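Local coordinates for protein cytosine-specific methyltransferase (Escherichia coli O157:H7 EDL933, PDB 3G7U) that probably methylates cytosine in DNA at carbon 5, using S-adenosyl-L-methionine as methyl donor, as a prophage-encoded member of the C5-methyltransferase family, at residues Lys229-Ser243 / Ala325-His337. Sequence-based numbering, arbitrary orientation.
Sequences KLWGQIPRNVGDTES and ARLQGFPDWFRFH
Leu230 and Pro331 bring the two backbones within 4.2 Å at their CA atoms, and Asp332 N, in the type I turn from Pro331 to Phe334, donates to Leu230 O (2.8 Å) near the end of helix 225-231. From there the loop after the helix bends round the indole of Trp333. Trp333 NE1 donates to Gly232 O (3.0 Å), the donor lying 32° off the carbonyl plane. CG1 of Ile234 lies over one indole face, a CH-pi contact 3.8 Å from the centroid of the five-membered ring, and Pro331 CG sits over the opposite face; together with the NE1 bond, these contacts help fix the ring's rotation. Pro235 CD and Val238 CG1 close on the six-membered ring. With chi1 at 52°, CG stands between the backbone N and carbonyl carbon of Trp333, directing the indole into this loop.

The Asp332 carboxylate is gripped side-on by Arg326, NE to OD1 and NH1 to OD2, both on syn lone pairs. OD2 also accepts from Trp231 NE1 (2.8 Å), which approaches from above the carboxylate plane although the oxygen lies in the indole plane. Leu230 CD2 covers the centre of the Arg326 guanidinium, 3.6 Å from CZ.

At the other end, the extended Arg335 side chain places NH1 between Asp240 OD2 (2.9 Å) and Glu242 OE1 (3.1 Å), both near the guanidinium plane. Asp240 OD2 also accepts hydrogen bonds from Ser243 N, the capping bond, and Ser243 OG, so the N-cap residue doubles as a salt-bridge partner; Arg335 NE pairs with Glu213, and Glu242 OE2 with Lys246. Helix 14-22 touches Pro235, Pro331 and Trp333, while Ile42 touches Asp240 and Arg335; the Trp333 loop and N-cap thus lie against helices 14-22 and 34-43 of the Rossmann-like methyltransferase fold.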
loop_
_atom_site.group_PDB
_atom_site.type_symbol
_atom_site.label_atom_id
_atom_site.label_comp_id
_atom_site.label_asym_id
_atom_site.label_seq_id
_atom_site.Cartn_x
_atom_site.Cartn_y
_atom_site.Cartn_z
ATOM N N LYS A 229 -2.990 8.448 12.705
ATOM C CA LYS A 229 -2.714 7.313 11.802
ATOM C C LYS A 229 -1.215 7.006 11.797
ATOM O O LYS A 229 -0.796 5.852 11.710
ATOM C CB LYS A 229 -3.191 7.643 10.387
ATOM C CG LYS A 229 -4.686 7.668 10.250
ATOM C CD LYS A 229 -5.126 7.552 8.797
ATOM C CE LYS A 229 -6.690 7.520 8.704
ATOM N NZ LYS A 229 -7.291 6.470 9.601
ATOM N N LEU A 230 -0.400 8.049 11.918
ATOM C CA LEU A 230 1.063 7.870 11.872
ATOM C C LEU A 230 1.611 7.116 13.086
ATOM O O LEU A 230 2.451 6.242 12.935
ATOM C CB LEU A 230 1.775 9.223 11.674
ATOM C CG LEU A 230 3.267 9.250 11.329
ATOM C CD1 LEU A 230 3.518 8.731 9.882
ATOM C CD2 LEU A 230 3.783 10.693 11.439
ATOM N N TRP A 231 1.099 7.438 14.278
ATOM C CA TRP A 231 1.609 6.928 15.550
ATOM C C TRP A 231 0.673 5.970 16.292
ATOM O O TRP A 231 1.024 5.468 17.350
ATOM C CB TRP A 231 2.039 8.103 16.463
ATOM C CG TRP A 231 3.134 8.921 15.805
ATOM C CD1 TRP A 231 4.238 8.423 15.121
ATOM C CD2 TRP A 231 3.239 10.349 15.742
ATOM N NE1 TRP A 231 5.002 9.467 14.645
ATOM C CE2 TRP A 231 4.412 10.653 15.003
ATOM C CE3 TRP A 231 2.453 11.406 16.231
ATOM C CZ2 TRP A 231 4.822 11.972 14.746
ATOM C CZ3 TRP A 231 2.850 12.731 15.949
ATOM C CH2 TRP A 231 4.017 12.994 15.210
ATOM N N GLY A 232 -0.487 5.664 15.721
ATOM C CA GLY A 232 -1.461 4.774 16.390
ATOM C C GLY A 232 -2.371 4.054 15.409
ATOM O O GLY A 232 -1.924 3.666 14.311
ATOM N N GLN A 233 -3.647 3.883 15.792
ATOM C CA GLN A 233 -4.624 3.152 14.986
ATOM C C GLN A 233 -4.035 1.819 14.517
ATOM O O GLN A 233 -4.006 1.505 13.302
ATOM C CB GLN A 233 -5.158 3.996 13.842
ATOM C CG GLN A 233 -5.987 5.199 14.322
ATOM C CD GLN A 233 -6.526 6.039 13.183
ATOM O OE1 GLN A 233 -6.600 5.581 12.035
ATOM N NE2 GLN A 233 -6.910 7.288 13.492
ATOM N N ILE A 234 -3.527 1.071 15.495
ATOM C CA ILE A 234 -2.992 -0.268 15.265
ATOM C C ILE A 234 -4.159 -1.263 15.386
ATOM O O ILE A 234 -4.702 -1.412 16.483
ATOM C CB ILE A 234 -1.916 -0.651 16.315
ATOM C CG1 ILE A 234 -0.817 0.440 16.457
ATOM C CG2 ILE A 234 -1.340 -2.028 15.989
ATOM C CD1 ILE A 234 0.244 0.134 17.471
ATOM N N PRO A 235 -4.553 -1.939 14.279
ATOM C CA PRO A 235 -5.645 -2.925 14.381
ATOM C C PRO A 235 -5.296 -4.075 15.297
ATOM O O PRO A 235 -4.109 -4.347 15.554
ATOM C CB PRO A 235 -5.837 -3.396 12.929
ATOM C CG PRO A 235 -5.248 -2.274 12.109
ATOM C CD PRO A 235 -4.062 -1.848 12.890
ATOM N N ARG A 236 -6.328 -4.724 15.836
ATOM C CA ARG A 236 -6.140 -5.842 16.750
ATOM C C ARG A 236 -5.304 -6.905 16.048
ATOM O O ARG A 236 -5.517 -7.187 14.855
ATOM C CB ARG A 236 -7.505 -6.411 17.188
ATOM C CG ARG A 236 -7.470 -7.563 18.206
ATOM C CD ARG A 236 -8.897 -7.974 18.626
ATOM N NE ARG A 236 -9.801 -7.944 17.473
ATOM C CZ ARG A 236 -10.095 -8.987 16.695
ATOM N NH1 ARG A 236 -10.918 -8.818 15.661
ATOM N NH2 ARG A 236 -9.588 -10.197 16.945
ATOM N N ASN A 237 -4.302 -7.410 16.770
ATOM C CA ASN A 237 -3.422 -8.507 16.317
ATOM C C ASN A 237 -2.403 -8.130 15.220
ATOM O O ASN A 237 -1.663 -8.977 14.724
ATOM C CB ASN A 237 -4.235 -9.724 15.885
ATOM C CG ASN A 237 -4.984 -10.356 17.041
ATOM O OD1 ASN A 237 -4.421 -10.582 18.106
ATOM N ND2 ASN A 237 -6.261 -10.626 16.831
ATOM N N VAL A 238 -2.344 -6.847 14.885
ATOM C CA VAL A 238 -1.458 -6.371 13.817
ATOM C C VAL A 238 -0.260 -5.689 14.461
ATOM O O VAL A 238 -0.391 -5.095 15.527
ATOM C CB VAL A 238 -2.261 -5.422 12.892
ATOM C CG1 VAL A 238 -1.366 -4.598 11.953
ATOM C CG2 VAL A 238 -3.333 -6.256 12.121
ATOM N N GLY A 239 0.916 -5.775 13.843
ATOM C CA GLY A 239 2.051 -4.963 14.312
ATOM C C GLY A 239 3.226 -5.765 14.846
ATOM O O GLY A 239 3.050 -6.757 15.548
ATOM N N ASP A 240 4.434 -5.334 14.513
ATOM C CA ASP A 240 5.648 -5.910 15.054
ATOM C C ASP A 240 5.807 -5.414 16.501
ATOM O O ASP A 240 5.796 -4.217 16.766
ATOM C CB ASP A 240 6.836 -5.487 14.183
ATOM C CG ASP A 240 8.178 -5.934 14.744
ATOM O OD1 ASP A 240 8.415 -7.157 14.837
ATOM O OD2 ASP A 240 9.004 -5.053 15.045
ATOM N N THR A 241 5.925 -6.351 17.426
ATOM C CA THR A 241 6.030 -6.057 18.868
ATOM C C THR A 241 7.155 -5.083 19.225
ATOM O O THR A 241 6.934 -4.103 19.955
ATOM C CB THR A 241 6.168 -7.391 19.668
ATOM O OG1 THR A 241 4.972 -8.130 19.480
ATOM C CG2 THR A 241 6.341 -7.142 21.147
ATOM N N GLU A 242 8.346 -5.309 18.680
ATOM C CA GLU A 242 9.474 -4.402 18.924
ATOM C C GLU A 242 9.244 -2.997 18.363
ATOM O O GLU A 242 9.553 -1.998 19.047
ATOM C CB GLU A 242 10.791 -4.999 18.395
ATOM C CG GLU A 242 11.987 -4.074 18.572
ATOM C CD GLU A 242 13.280 -4.587 17.929
ATOM O OE1 GLU A 242 13.242 -5.619 17.224
ATOM O OE2 GLU A 242 14.345 -3.960 18.151
ATOM N N SER A 243 8.693 -2.896 17.140
ATOM C CA SER A 243 8.366 -1.573 16.601
ATOM C C SER A 243 7.379 -0.792 17.453
ATOM O O SER A 243 7.540 0.419 17.652
ATOM C CB SER A 243 7.850 -1.678 15.167
ATOM O OG SER A 243 8.835 -2.352 14.421
ATOM N N ALA A 325 8.151 6.144 3.345
ATOM C CA ALA A 325 7.024 5.427 4.006
ATOM C C ALA A 325 6.004 6.428 4.476
ATOM O O ALA A 325 4.794 6.233 4.288
ATOM C CB ALA A 325 7.507 4.611 5.187
ATOM N N ARG A 326 6.477 7.525 5.105
ATOM C CA ARG A 326 5.531 8.521 5.562
ATOM C C ARG A 326 4.799 9.152 4.389
ATOM O O ARG A 326 3.577 9.362 4.428
ATOM C CB ARG A 326 6.256 9.601 6.355
ATOM C CG ARG A 326 6.754 9.142 7.695
ATOM C CD ARG A 326 6.766 10.331 8.617
ATOM N NE ARG A 326 7.091 10.031 10.031
ATOM C CZ ARG A 326 7.376 10.980 10.912
ATOM N NH1 ARG A 326 7.692 10.684 12.172
ATOM N NH2 ARG A 326 7.364 12.249 10.505
ATOM N N LEU A 327 5.527 9.471 3.342
ATOM C CA LEU A 327 4.899 10.120 2.223
ATOM C C LEU A 327 3.888 9.201 1.518
ATOM O O LEU A 327 2.964 9.673 0.874
ATOM C CB LEU A 327 5.985 10.586 1.252
ATOM C CG LEU A 327 6.880 11.670 1.877
ATOM C CD1 LEU A 327 8.096 11.871 0.958
ATOM C CD2 LEU A 327 6.082 13.018 1.982
ATOM N N GLN A 328 4.055 7.890 1.660
ATOM C CA GLN A 328 3.146 6.938 1.016
ATOM C C GLN A 328 1.925 6.647 1.888
ATOM O O GLN A 328 0.956 6.087 1.402
ATOM C CB GLN A 328 3.940 5.659 0.665
ATOM C CG GLN A 328 3.225 4.554 -0.042
ATOM C CD GLN A 328 2.824 4.906 -1.451
ATOM O OE1 GLN A 328 3.318 5.870 -2.048
ATOM N NE2 GLN A 328 1.906 4.116 -1.999
ATOM N N GLY A 329 1.930 7.118 3.134
ATOM C CA GLY A 329 0.835 6.897 4.045
ATOM C C GLY A 329 0.979 5.700 4.967
ATOM O O GLY A 329 -0.004 5.259 5.560
ATOM N N PHE A 330 2.195 5.184 5.140
ATOM C CA PHE A 330 2.408 4.114 6.102
ATOM C C PHE A 330 2.649 4.693 7.495
ATOM O O PHE A 330 3.255 5.752 7.650
ATOM C CB PHE A 330 3.631 3.245 5.697
ATOM C CG PHE A 330 3.330 2.187 4.665
ATOM C CD1 PHE A 330 2.906 0.909 5.054
ATOM C CD2 PHE A 330 3.554 2.460 3.328
ATOM C CE1 PHE A 330 2.657 -0.065 4.087
ATOM C CE2 PHE A 330 3.303 1.510 2.357
ATOM C CZ PHE A 330 2.873 0.248 2.751
ATOM N N PRO A 331 2.183 4.002 8.540
ATOM C CA PRO A 331 2.466 4.512 9.877
ATOM C C PRO A 331 3.913 4.271 10.294
ATOM O O PRO A 331 4.575 3.360 9.778
ATOM C CB PRO A 331 1.564 3.669 10.767
ATOM C CG PRO A 331 1.271 2.423 9.999
ATOM C CD PRO A 331 1.415 2.738 8.559
ATOM N N ASP A 332 4.407 5.062 11.240
ATOM C CA ASP A 332 5.779 4.890 11.728
ATOM C C ASP A 332 6.086 3.561 12.364
ATOM O O ASP A 332 7.249 3.183 12.408
ATOM C CB ASP A 332 6.142 5.983 12.746
ATOM C CG ASP A 332 6.551 7.263 12.099
ATOM O OD1 ASP A 332 6.696 7.318 10.862
ATOM O OD2 ASP A 332 6.778 8.248 12.849
ATOM N N TRP A 333 5.060 2.853 12.848
ATOM C CA TRP A 333 5.251 1.534 13.476
ATOM C C TRP A 333 5.326 0.360 12.480
ATOM O O TRP A 333 5.632 -0.753 12.867
ATOM C CB TRP A 333 4.172 1.278 14.561
ATOM C CG TRP A 333 2.737 1.468 14.109
ATOM C CD1 TRP A 333 1.970 2.571 14.293
ATOM C CD2 TRP A 333 1.893 0.507 13.405
ATOM N NE1 TRP A 333 0.699 2.368 13.787
ATOM C CE2 TRP A 333 0.623 1.113 13.240
ATOM C CE3 TRP A 333 2.088 -0.806 12.936
ATOM C CZ2 TRP A 333 -0.447 0.473 12.589
ATOM C CZ3 TRP A 333 1.036 -1.452 12.295
ATOM C CH2 TRP A 333 -0.221 -0.813 12.121
ATOM N N PHE A 334 5.087 0.644 11.199
ATOM C CA PHE A 334 5.180 -0.379 10.156
ATOM C C PHE A 334 6.666 -0.613 9.876
ATOM O O PHE A 334 7.433 0.327 9.695
ATOM C CB PHE A 334 4.417 0.078 8.905
ATOM C CG PHE A 334 4.073 -1.041 7.970
ATOM C CD1 PHE A 334 2.819 -1.675 8.063
ATOM C CD2 PHE A 334 4.999 -1.491 7.043
ATOM C CE1 PHE A 334 2.493 -2.750 7.220
ATOM C CE2 PHE A 334 4.671 -2.568 6.170
ATOM C CZ PHE A 334 3.418 -3.178 6.282
ATOM N N ARG A 335 7.082 -1.876 9.832
ATOM C CA ARG A 335 8.497 -2.192 9.739
ATOM C C ARG A 335 8.820 -2.740 8.367
ATOM O O ARG A 335 8.161 -3.671 7.910
ATOM C CB ARG A 335 8.852 -3.238 10.783
ATOM C CG ARG A 335 10.360 -3.449 10.936
ATOM C CD ARG A 335 10.627 -4.397 12.116
ATOM N NE ARG A 335 12.058 -4.628 12.277
ATOM C CZ ARG A 335 12.634 -5.024 13.411
ATOM N NH1 ARG A 335 11.889 -5.199 14.503
ATOM N NH2 ARG A 335 13.964 -5.205 13.466
ATOM N N PHE A 336 9.820 -2.173 7.705
ATOM C CA PHE A 336 10.179 -2.631 6.344
ATOM C C PHE A 336 11.471 -3.415 6.380
ATOM O O PHE A 336 12.119 -3.505 7.423
ATOM C CB PHE A 336 10.346 -1.431 5.397
ATOM C CG PHE A 336 9.076 -0.695 5.181
ATOM C CD1 PHE A 336 8.192 -1.117 4.208
ATOM C CD2 PHE A 336 8.706 0.362 6.025
ATOM C CE1 PHE A 336 6.956 -0.483 4.045
ATOM C CE2 PHE A 336 7.462 1.015 5.871
ATOM C CZ PHE A 336 6.599 0.600 4.868
ATOM N N HIS A 337 11.861 -3.990 5.239
ATOM C CA HIS A 337 13.164 -4.633 5.145
ATOM C C HIS A 337 14.272 -3.662 5.536
ATOM O O HIS A 337 14.180 -2.451 5.276
ATOM C CB HIS A 337 13.392 -5.130 3.712
ATOM C CG HIS A 337 14.503 -6.135 3.598
ATOM N ND1 HIS A 337 15.820 -5.771 3.381
ATOM C CD2 HIS A 337 14.492 -7.490 3.676
ATOM C CE1 HIS A 337 16.572 -6.859 3.332
ATOM N NE2 HIS A 337 15.795 -7.914 3.521
HETATM O O HOH W 1 -0.942 5.447 8.264
HETATM O O HOH W 2 4.639 -3.277 12.619
HETATM O O HOH W 3 15.515 -6.188 15.763
#